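Local coordinates for protein UTR4 (Saccharomyces cerevisiae, PDB 2G80), which probably catalyses the enolisation and then the dephosphorylation of 2,3-diketo-5-methylthiopentyl-1-phosphate to an acireductone in methionine salvage, using magnesium, at residues T33-D37 and F133-K137; V207-N213 and I225-A230. All blocks are in the same frame, centred on the assembly; numbering follows the deposited sequence.

Contact 1 packs the helix end 133-137 onto strand 33-36, one of the two central strands of the parallel sheet, and contact 2 pairs strand 207-211, its neighbour, with strand 226-230. The two contacts lie in series along the chain, their centres about 11 Å apart, and meet between the two inner strands: Leu35 N probably donates to Leu208 O at 2.9 Å, and Leu36 CD2 packs on Leu210 CD1 at 3.5 Å. Past the ends of these strands Asp37 OD2 and Asp212 OD1 come within 2.8 Å of each other, a closeness explained by the magnesium ion that both bind, together with Glu39 O and three waters.

Contact 1: residues T33-D37 and F133-K137; sequences TYLLD and FIKRK. With MG (magnesium ion), chain E.
Lys137 NZ is held by three groups: it makes salt bridges with the C-terminal carboxylate of Leu253 and with Asp29, and gives a weak hydrogen bond, 3.5 Å long, to Tyr34 OH, which is itself hydrogen-bonded to that same Asp29 carboxylate. The contact seats the end of helix 128-136 on strand 33-36, one of the two central strands of the parallel Rossmann-like sheet of the HAD fold. A T-shaped aromatic pair carries the packing. Phe133 turns its edge to one face of Tyr34, with CZ over the rim of that face and 3.5 Å from Tyr34 CD2; the ring centroids are 5.1 Å apart and the planes lie at 81°. Lys137 fills the corner between the rings: its CG sits over the centre of a Phe133 face, and a bend in the chain (chi2 -58°) brings CD to 3.6 Å from Tyr34 CE1. Replacing Tyr34 by an alanine is likely to leave the Phe133 edge and the Lys137 methylenes without the surface they pack on, and to cost Asp29 a hydrogen-bond partner.

Farther along the strand, both methyls of Leu36 come up to Phe133 CE1, CD2 at 3.9 Å, while Leu36 CD1 also touches Ile134 CG1 at 4.0 Å. Phe133 O accepts from both Arg136 N and Lys137 N where the helix finishes. Side chains on the other face of the strand serve a different layer, Leu35 packing on Tyr193 and Ile196 of helix 190-200. Past the strand, Asp37 makes a salt bridge through OD1 with Lys187, a predicted substrate-binding residue, and its OD2 binds the magnesium ion at 2.2 Å.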
# COMPACT_ATOMS: atom_id res chain seq x y z
N THR A 33 -12.12 -11.65 -11.57
CA THR A 33 -10.98 -10.95 -11.01
C THR A 33 -11.37 -9.75 -10.15
O THR A 33 -12.37 -9.08 -10.41
CB THR A 33 -10.09 -10.49 -12.16
OG1 THR A 33 -9.81 -11.63 -12.98
CG2 THR A 33 -8.77 -9.87 -11.69
N TYR A 34 -10.55 -9.52 -9.13
CA TYR A 34 -10.68 -8.45 -8.19
C TYR A 34 -9.38 -7.66 -8.10
O TYR A 34 -8.28 -8.24 -8.01
CB TYR A 34 -11.04 -9.00 -6.81
CG TYR A 34 -12.40 -9.67 -6.81
CD1 TYR A 34 -12.52 -11.04 -7.08
CD2 TYR A 34 -13.58 -8.92 -6.60
CE1 TYR A 34 -13.80 -11.67 -7.12
CE2 TYR A 34 -14.85 -9.53 -6.61
CZ TYR A 34 -14.95 -10.91 -6.86
OH TYR A 34 -16.19 -11.49 -6.85
N LEU A 35 -9.52 -6.34 -8.14
CA LEU A 35 -8.45 -5.38 -8.05
C LEU A 35 -8.72 -4.59 -6.78
O LEU A 35 -9.80 -4.02 -6.59
CB LEU A 35 -8.45 -4.47 -9.28
CG LEU A 35 -7.32 -3.45 -9.38
CD1 LEU A 35 -5.97 -4.17 -9.56
CD2 LEU A 35 -7.59 -2.50 -10.55
N LEU A 36 -7.73 -4.53 -5.91
CA LEU A 36 -7.92 -3.88 -4.61
C LEU A 36 -6.96 -2.76 -4.35
O LEU A 36 -5.76 -2.91 -4.54
CB LEU A 36 -7.76 -4.89 -3.48
CG LEU A 36 -8.62 -6.16 -3.51
CD1 LEU A 36 -8.24 -7.05 -2.31
CD2 LEU A 36 -10.07 -5.83 -3.45
N ASP A 37 -7.51 -1.62 -3.95
CA ASP A 37 -6.75 -0.53 -3.36
C ASP A 37 -6.31 -1.03 -1.95
O ASP A 37 -6.95 -1.96 -1.40
CB ASP A 37 -7.63 0.70 -3.23
CG ASP A 37 -6.94 1.84 -2.50
OD1 ASP A 37 -5.73 2.09 -2.78
OD2 ASP A 37 -7.61 2.46 -1.65
N PHE A 133 -11.41 -12.54 2.32
CA PHE A 133 -11.69 -12.24 0.92
C PHE A 133 -10.51 -12.63 0.02
O PHE A 133 -10.70 -13.33 -0.97
CB PHE A 133 -12.01 -10.75 0.79
CG PHE A 133 -12.27 -10.29 -0.62
CD1 PHE A 133 -11.22 -9.83 -1.42
CD2 PHE A 133 -13.58 -10.27 -1.13
CE1 PHE A 133 -11.46 -9.36 -2.71
CE2 PHE A 133 -13.83 -9.82 -2.42
CZ PHE A 133 -12.78 -9.35 -3.21
N ILE A 134 -9.33 -12.15 0.37
CA ILE A 134 -8.07 -12.44 -0.34
C ILE A 134 -7.76 -13.94 -0.36
O ILE A 134 -7.30 -14.45 -1.36
CB ILE A 134 -6.89 -11.62 0.28
CG1 ILE A 134 -7.05 -10.13 -0.08
CG2 ILE A 134 -5.51 -12.09 -0.23
CD1 ILE A 134 -6.12 -9.18 0.72
N LYS A 135 -7.98 -14.63 0.77
CA LYS A 135 -7.77 -16.08 0.84
C LYS A 135 -8.77 -16.91 0.04
O LYS A 135 -8.42 -18.03 -0.31
CB LYS A 135 -7.78 -16.58 2.29
CG LYS A 135 -6.57 -16.20 3.12
CD LYS A 135 -6.58 -16.95 4.46
CE LYS A 135 -5.27 -16.73 5.20
NZ LYS A 135 -5.15 -17.55 6.43
N ARG A 136 -9.98 -16.40 -0.21
CA ARG A 136 -11.01 -17.18 -0.92
C ARG A 136 -11.21 -16.91 -2.41
O ARG A 136 -11.60 -17.83 -3.13
CB ARG A 136 -12.37 -17.11 -0.22
CG ARG A 136 -13.19 -15.88 -0.37
CD ARG A 136 -14.56 -16.12 0.19
NE ARG A 136 -15.31 -14.87 0.14
CZ ARG A 136 -15.26 -13.91 1.05
NH1 ARG A 136 -14.52 -14.02 2.14
NH2 ARG A 136 -15.97 -12.80 0.86
N LYS A 137 -10.94 -15.68 -2.85
CA LYS A 137 -11.13 -15.32 -4.25
C LYS A 137 -9.98 -15.89 -5.09
O LYS A 137 -8.83 -15.87 -4.67
CB LYS A 137 -11.28 -13.81 -4.42
CG LYS A 137 -12.52 -13.22 -3.76
CD LYS A 137 -13.81 -13.85 -4.26
CE LYS A 137 -15.01 -13.16 -3.70
NZ LYS A 137 -16.20 -13.83 -4.27
MG MG E . -7.28 4.33 -0.63
O HOH W 1 -5.34 4.22 -1.04
O HOH W 2 -7.47 5.11 -2.54
O HOH W 3 -7.18 6.05 0.32

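Contact 2: residues V207-N213 and I225-A230. With MG (magnesium ion), chain E.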
# COMPACT_ATOMS: atom_id res chain seq x y z
N VAL A 207 -13.87 -7.73 -14.18
CA VAL A 207 -13.06 -7.18 -13.07
C VAL A 207 -13.90 -6.29 -12.15
O VAL A 207 -14.67 -5.49 -12.65
CB VAL A 207 -11.82 -6.38 -13.60
CG1 VAL A 207 -10.89 -5.95 -12.44
CG2 VAL A 207 -11.03 -7.22 -14.61
N LEU A 208 -13.80 -6.49 -10.83
CA LEU A 208 -14.36 -5.53 -9.84
C LEU A 208 -13.18 -4.81 -9.15
O LEU A 208 -12.29 -5.46 -8.57
CB LEU A 208 -15.23 -6.20 -8.78
CG LEU A 208 -15.86 -5.30 -7.70
CD1 LEU A 208 -16.80 -4.29 -8.32
CD2 LEU A 208 -16.61 -6.13 -6.63
N PHE A 209 -13.19 -3.48 -9.19
CA PHE A 209 -12.18 -2.63 -8.53
C PHE A 209 -12.80 -1.98 -7.27
O PHE A 209 -13.84 -1.30 -7.36
CB PHE A 209 -11.65 -1.59 -9.51
CG PHE A 209 -10.70 -0.58 -8.91
CD1 PHE A 209 -9.63 -0.97 -8.09
CD2 PHE A 209 -10.81 0.77 -9.24
CE1 PHE A 209 -8.74 -0.04 -7.58
CE2 PHE A 209 -9.93 1.72 -8.73
CZ PHE A 209 -8.89 1.33 -7.91
N LEU A 210 -12.16 -2.22 -6.12
CA LEU A 210 -12.59 -1.71 -4.83
C LEU A 210 -11.57 -0.67 -4.32
O LEU A 210 -10.36 -0.95 -4.22
CB LEU A 210 -12.75 -2.83 -3.82
CG LEU A 210 -13.77 -3.92 -4.21
CD1 LEU A 210 -13.49 -5.22 -3.44
CD2 LEU A 210 -15.20 -3.45 -4.06
N SER A 211 -12.08 0.51 -4.01
CA SER A 211 -11.28 1.61 -3.53
C SER A 211 -12.15 2.57 -2.73
O SER A 211 -13.36 2.56 -2.92
CB SER A 211 -10.60 2.31 -4.72
OG SER A 211 -9.96 3.54 -4.35
N ASP A 212 -11.54 3.30 -1.80
CA ASP A 212 -12.20 4.36 -1.04
C ASP A 212 -12.20 5.71 -1.78
O ASP A 212 -12.90 6.61 -1.35
CB ASP A 212 -11.60 4.55 0.36
CG ASP A 212 -10.12 4.86 0.34
OD1 ASP A 212 -9.43 4.29 -0.53
OD2 ASP A 212 -9.66 5.65 1.19
N ASN A 213 -11.42 5.83 -2.86
CA ASN A 213 -11.30 7.08 -3.62
C ASN A 213 -12.19 7.03 -4.89
O ASN A 213 -11.90 6.28 -5.82
CB ASN A 213 -9.81 7.28 -3.99
CG ASN A 213 -9.52 8.66 -4.59
OD1 ASN A 213 -10.42 9.45 -4.88
ND2 ASN A 213 -8.23 8.95 -4.78
N ILE A 225 -14.42 -1.32 -16.25
CA ILE A 225 -14.21 -2.11 -15.05
C ILE A 225 -15.33 -1.77 -14.03
O ILE A 225 -15.58 -0.59 -13.79
CB ILE A 225 -12.81 -1.85 -14.42
CG1 ILE A 225 -11.66 -2.16 -15.40
CG2 ILE A 225 -12.65 -2.62 -13.06
CD1 ILE A 225 -10.30 -1.80 -14.85
N ALA A 226 -15.94 -2.79 -13.42
CA ALA A 226 -16.95 -2.61 -12.36
C ALA A 226 -16.25 -2.03 -11.11
O ALA A 226 -15.09 -2.29 -10.85
CB ALA A 226 -17.67 -3.90 -12.04
N THR A 227 -16.98 -1.21 -10.37
CA THR A 227 -16.44 -0.43 -9.27
C THR A 227 -17.28 -0.63 -8.02
O THR A 227 -18.48 -0.87 -8.11
CB THR A 227 -16.50 1.08 -9.61
OG1 THR A 227 -17.86 1.43 -9.93
CG2 THR A 227 -15.64 1.40 -10.78
N GLY A 228 -16.62 -0.49 -6.87
CA GLY A 228 -17.28 -0.56 -5.55
C GLY A 228 -16.56 0.40 -4.62
O GLY A 228 -15.31 0.42 -4.63
N LEU A 229 -17.32 1.22 -3.89
CA LEU A 229 -16.75 2.23 -2.97
C LEU A 229 -16.57 1.62 -1.59
O LEU A 229 -17.55 1.28 -0.92
CB LEU A 229 -17.62 3.49 -2.88
CG LEU A 229 -17.07 4.69 -2.07
CD1 LEU A 229 -15.75 5.23 -2.63
CD2 LEU A 229 -18.09 5.82 -2.03
N ALA A 230 -15.31 1.44 -1.18
CA ALA A 230 -15.01 0.88 0.14
C ALA A 230 -15.20 1.97 1.21
O ALA A 230 -14.74 3.11 1.04
CB ALA A 230 -13.58 0.30 0.19
MG MG E . -7.28 4.33 -0.63
O HOH W 3 -7.18 6.05 0.32
O HOH W 1 -5.34 4.22 -1.04
O HOH W 2 -7.47 5.11 -2.54
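Ala230 N reaches Ser211 O at 2.8 Å from well above the carbonyl plane, 51° out of it, though the N-H points nearly straight at the oxygen. This is the last bond of a parallel strand pair belonging to a beta-alpha-beta unit, and the preceding one, Ser211 N to Gly228 O, runs nearly along the C=O axis. At the start of the pair, Ile225 CG2 lies against Val207 CG1 and Phe209 CB, 3.8 Å from each. On the face that carries Leu208 and Leu210, Leu208 bends CD1 over the Ala226 carbonyl carbon at 3.6 Å. Leu210 CD2 rests 3.9 Å from Gly228 CA, where no side chain stands in its way.

At the C-terminal end of strand 207-211, Ser211 OG accepts from Asn213 N at 3.1 Å, an ST turn, and is also hydrogen-bonded to Glu216; Asn213 OD1 caps Leu215 N. With Asp212 CG turned to lie between the backbone N and the carbonyl carbon about the CA-CB bond (chi1 58°), the carboxylate binds magnesium through OD1 at 2.2 Å while OD2 accepts from a metal-bound water at 2.7 Å. Helix 214-221 connects the two strands and packs on Phe209 and Ser211, helix 190-200 covers Val207 and Ile225, and strand 33-36 flanks strand 207-211 on the side opposite strand 226-230.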